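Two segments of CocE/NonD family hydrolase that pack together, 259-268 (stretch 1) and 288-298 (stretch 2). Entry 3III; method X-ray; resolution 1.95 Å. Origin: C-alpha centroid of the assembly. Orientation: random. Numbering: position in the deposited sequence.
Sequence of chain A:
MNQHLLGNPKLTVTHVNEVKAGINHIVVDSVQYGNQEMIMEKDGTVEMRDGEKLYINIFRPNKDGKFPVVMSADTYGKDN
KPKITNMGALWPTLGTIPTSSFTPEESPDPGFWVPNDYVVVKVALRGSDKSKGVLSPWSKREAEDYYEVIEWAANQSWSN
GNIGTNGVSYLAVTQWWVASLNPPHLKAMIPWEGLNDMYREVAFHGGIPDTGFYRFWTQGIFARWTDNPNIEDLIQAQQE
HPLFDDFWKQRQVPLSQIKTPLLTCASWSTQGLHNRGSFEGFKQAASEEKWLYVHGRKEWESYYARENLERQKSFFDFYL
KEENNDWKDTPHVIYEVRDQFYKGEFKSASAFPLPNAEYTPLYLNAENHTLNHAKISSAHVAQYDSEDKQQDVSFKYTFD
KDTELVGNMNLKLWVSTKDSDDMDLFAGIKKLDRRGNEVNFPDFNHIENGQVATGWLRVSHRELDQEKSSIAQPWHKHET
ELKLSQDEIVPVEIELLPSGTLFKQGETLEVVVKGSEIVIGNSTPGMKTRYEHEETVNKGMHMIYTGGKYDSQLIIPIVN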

# COMPACT_ATOMS: atom_id res chain seq x y z
N LYS A 259 8.15 12.97 -12.25
CA LYS A 259 8.16 14.43 -12.05
C LYS A 259 6.80 15.10 -11.80
O LYS A 259 6.73 16.31 -11.49
CB LYS A 259 8.80 15.08 -13.28
CG LYS A 259 10.22 14.60 -13.51
CD LYS A 259 10.71 15.08 -14.90
CE LYS A 259 12.24 15.07 -14.99
NZ LYS A 259 12.71 15.07 -16.43
N THR A 260 5.74 14.34 -11.99
CA THR A 260 4.34 14.84 -11.97
C THR A 260 3.93 15.30 -10.56
O THR A 260 4.25 14.66 -9.58
CB THR A 260 3.38 13.69 -12.43
OG1 THR A 260 3.76 13.25 -13.75
CG2 THR A 260 1.91 14.08 -12.41
N PRO A 261 3.23 16.45 -10.45
CA PRO A 261 2.68 16.83 -9.17
C PRO A 261 1.89 15.69 -8.51
O PRO A 261 1.08 15.01 -9.17
CB PRO A 261 1.74 17.98 -9.51
CG PRO A 261 2.36 18.64 -10.72
CD PRO A 261 2.96 17.46 -11.50
N LEU A 262 2.12 15.51 -7.24
CA LEU A 262 1.85 14.25 -6.55
C LEU A 262 1.21 14.44 -5.17
O LEU A 262 1.70 15.19 -4.35
CB LEU A 262 3.22 13.52 -6.38
CG LEU A 262 3.27 12.34 -5.42
CD1 LEU A 262 2.35 11.22 -5.97
CD2 LEU A 262 4.69 11.77 -5.30
N LEU A 263 0.07 13.78 -4.97
CA LEU A 263 -0.58 13.59 -3.70
C LEU A 263 -0.62 12.09 -3.40
O LEU A 263 -1.36 11.34 -4.02
CB LEU A 263 -1.99 14.23 -3.73
CG LEU A 263 -2.85 13.97 -2.49
CD1 LEU A 263 -2.24 14.53 -1.17
CD2 LEU A 263 -4.30 14.53 -2.64
N THR A 264 0.20 11.63 -2.44
CA THR A 264 0.27 10.26 -2.04
C THR A 264 -0.52 10.02 -0.80
O THR A 264 -0.46 10.84 0.16
CB THR A 264 1.73 9.89 -1.72
OG1 THR A 264 2.52 10.19 -2.88
CG2 THR A 264 1.86 8.38 -1.33
N CYS A 265 -1.26 8.91 -0.74
CA CYS A 265 -1.74 8.45 0.57
C CYS A 265 -0.99 7.16 0.89
O CYS A 265 -0.89 6.26 0.04
CB CYS A 265 -3.25 8.23 0.60
SG CYS A 265 -3.76 7.45 2.12
N ALA A 266 -0.45 7.11 2.10
CA ALA A 266 0.06 5.90 2.78
C ALA A 266 -0.76 5.64 4.04
O ALA A 266 -1.35 6.57 4.61
CB ALA A 266 1.54 6.06 3.17
N SER A 267 -0.76 4.40 4.51
CA SER A 267 -1.50 4.09 5.72
C SER A 267 -0.66 3.20 6.60
O SER A 267 -0.05 2.25 6.12
CB SER A 267 -2.81 3.41 5.39
OG SER A 267 -3.57 3.15 6.56
N TRP A 268 -0.65 3.48 7.89
CA TRP A 268 -0.08 2.58 8.86
C TRP A 268 -0.79 1.19 8.87
O TRP A 268 -0.24 0.23 9.39
CB TRP A 268 -0.18 3.16 10.26
CG TRP A 268 0.20 4.58 10.42
CD1 TRP A 268 -0.52 5.54 11.05
CD2 TRP A 268 1.46 5.19 10.04
NE1 TRP A 268 0.20 6.71 11.10
CE2 TRP A 268 1.40 6.53 10.48
CE3 TRP A 268 2.60 4.74 9.38
CZ2 TRP A 268 2.46 7.42 10.30
CZ3 TRP A 268 3.67 5.64 9.19
CH2 TRP A 268 3.59 6.96 9.67
N GLU A 288 8.76 18.13 -8.04
CA GLU A 288 9.03 19.31 -7.24
C GLU A 288 7.84 19.67 -6.34
O GLU A 288 7.99 20.41 -5.35
CB GLU A 288 9.37 20.48 -8.19
CG GLU A 288 10.77 20.39 -8.74
CD GLU A 288 11.06 21.41 -9.87
OE1 GLU A 288 10.27 22.35 -10.12
OE2 GLU A 288 12.11 21.25 -10.52
N GLU A 289 6.65 19.15 -6.67
CA GLU A 289 5.42 19.50 -5.98
C GLU A 289 4.78 18.17 -5.53
O GLU A 289 4.18 17.48 -6.34
CB GLU A 289 4.49 20.25 -6.95
CG GLU A 289 5.11 21.54 -7.51
CD GLU A 289 4.19 22.31 -8.49
OE1 GLU A 289 4.16 22.03 -9.71
OE2 GLU A 289 3.53 23.23 -8.04
N LYS A 290 5.01 17.79 -4.28
CA LYS A 290 4.50 16.53 -3.78
C LYS A 290 4.06 16.64 -2.32
O LYS A 290 4.65 17.39 -1.54
CB LYS A 290 5.53 15.44 -3.99
CG LYS A 290 6.89 15.65 -3.32
CD LYS A 290 7.74 14.35 -3.41
CE LYS A 290 9.10 14.54 -2.81
NZ LYS A 290 10.02 13.31 -3.01
N TRP A 291 3.01 15.88 -1.99
CA TRP A 291 2.41 15.87 -0.66
C TRP A 291 2.12 14.46 -0.26
O TRP A 291 1.78 13.62 -1.10
CB TRP A 291 1.10 16.68 -0.68
CG TRP A 291 1.36 18.16 -0.83
CD1 TRP A 291 1.47 19.08 0.18
CD2 TRP A 291 1.58 18.87 -2.05
NE1 TRP A 291 1.77 20.31 -0.35
CE2 TRP A 291 1.85 20.20 -1.71
CE3 TRP A 291 1.59 18.51 -3.40
CZ2 TRP A 291 2.09 21.20 -2.67
CZ3 TRP A 291 1.84 19.53 -4.37
CH2 TRP A 291 2.09 20.83 -3.99
N LEU A 292 2.14 14.21 1.03
CA LEU A 292 1.84 12.90 1.57
C LEU A 292 0.80 13.03 2.69
O LEU A 292 0.90 13.91 3.57
CB LEU A 292 3.14 12.28 2.13
CG LEU A 292 3.06 11.01 2.95
CD1 LEU A 292 2.58 9.89 2.05
CD2 LEU A 292 4.47 10.66 3.61
N TYR A 293 -0.19 12.15 2.66
CA TYR A 293 -1.17 12.07 3.74
C TYR A 293 -1.13 10.64 4.31
O TYR A 293 -1.27 9.69 3.54
CB TYR A 293 -2.54 12.35 3.16
CG TYR A 293 -3.71 12.13 4.09
CD1 TYR A 293 -3.92 12.96 5.16
CD2 TYR A 293 -4.58 11.06 3.90
CE1 TYR A 293 -4.96 12.72 6.07
CE2 TYR A 293 -5.65 10.84 4.76
CZ TYR A 293 -5.84 11.66 5.82
OH TYR A 293 -6.85 11.39 6.69
N VAL A 294 -0.93 10.51 5.61
CA VAL A 294 -0.87 9.20 6.29
C VAL A 294 -1.92 9.08 7.37
O VAL A 294 -1.98 9.89 8.29
CB VAL A 294 0.50 8.89 6.89
CG1 VAL A 294 0.63 7.39 7.25
CG2 VAL A 294 1.68 9.30 5.94
N HIS A 295 -2.67 7.98 7.33
CA HIS A 295 -3.64 7.68 8.38
C HIS A 295 -3.49 6.26 8.88
O HIS A 295 -2.90 5.40 8.18
CB HIS A 295 -5.05 7.92 7.86
CG HIS A 295 -5.47 6.97 6.79
ND1 HIS A 295 -5.91 5.69 7.09
CD2 HIS A 295 -5.53 7.09 5.45
CE1 HIS A 295 -6.22 5.07 5.96
NE2 HIS A 295 -5.98 5.89 4.95
N GLY A 296 -4.05 6.01 10.07
CA GLY A 296 -4.09 4.69 10.68
C GLY A 296 -5.51 4.10 10.74
O GLY A 296 -5.87 3.38 11.68
N ARG A 297 -6.27 4.33 9.68
CA ARG A 297 -7.66 3.89 9.55
C ARG A 297 -7.80 2.92 8.37
O ARG A 297 -6.81 2.36 7.90
CB ARG A 297 -8.54 5.13 9.36
CG ARG A 297 -8.24 6.33 10.37
CD ARG A 297 -8.53 5.90 11.75
NE ARG A 297 -8.05 6.88 12.74
CZ ARG A 297 -8.77 7.82 13.33
NH1 ARG A 297 -10.05 8.00 13.02
NH2 ARG A 297 -8.16 8.62 14.22
N LYS A 298 -9.03 2.68 7.91
CA LYS A 298 -9.28 1.68 6.89
C LYS A 298 -9.12 2.27 5.45
O LYS A 298 -9.33 3.46 5.22
CB LYS A 298 -10.68 1.07 7.13
CG LYS A 298 -10.79 0.14 8.29
CD LYS A 298 -12.26 -0.05 8.76
CE LYS A 298 -12.39 -0.83 10.04
NZ LYS A 298 -11.85 -2.24 10.08
O HOH W 1 8.82 18.08 -11.04
O HOH W 2 5.89 18.22 -9.40

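Two parallel strands, 262-267 and 290-295, are joined by a ladder in which alternate residues of each strand do the bonding. L262 N donates to E289 O (3.0 Å) and W291 N to L262 O (2.8 Å); T264 N then reaches W291 O (2.9 Å, nearly straight) and Y293 N reaches T264 O (2.8 Å). Toward the far end the ladder loosens: A266 N to Y293 O is 3.1 Å, and the bond from H295 N to A266 O is weak at 3.3 Å. There H295 O gathers two donors, W268 N at 3.0 Å and S267 OG at 2.9 Å, so a small hydroxyl residue adds a second bond at the same carbonyl. Where the backbones stand farther apart, one water links K259 O to E288 N and another K259 O to E289 N.

The contact buries 805 Å²; of the strand residues, just K290 is partly exposed, its end leading away. Paired residues share a face. L262, T264 and A266 lie with K290, L292 and V294; L292 CD1 meets T264 CG2 at 3.8 Å and A266 CB at 4.1 Å, the leucine extending beside smaller neighbours. V294 CG1, a methyl of beta-branched valine, sits over the six-membered ring of W268, 3.4 Å from CE2. On the other face, S267 CB covers the H295 ring, and L263 CD1 packs on W291 CB at 4.0 Å.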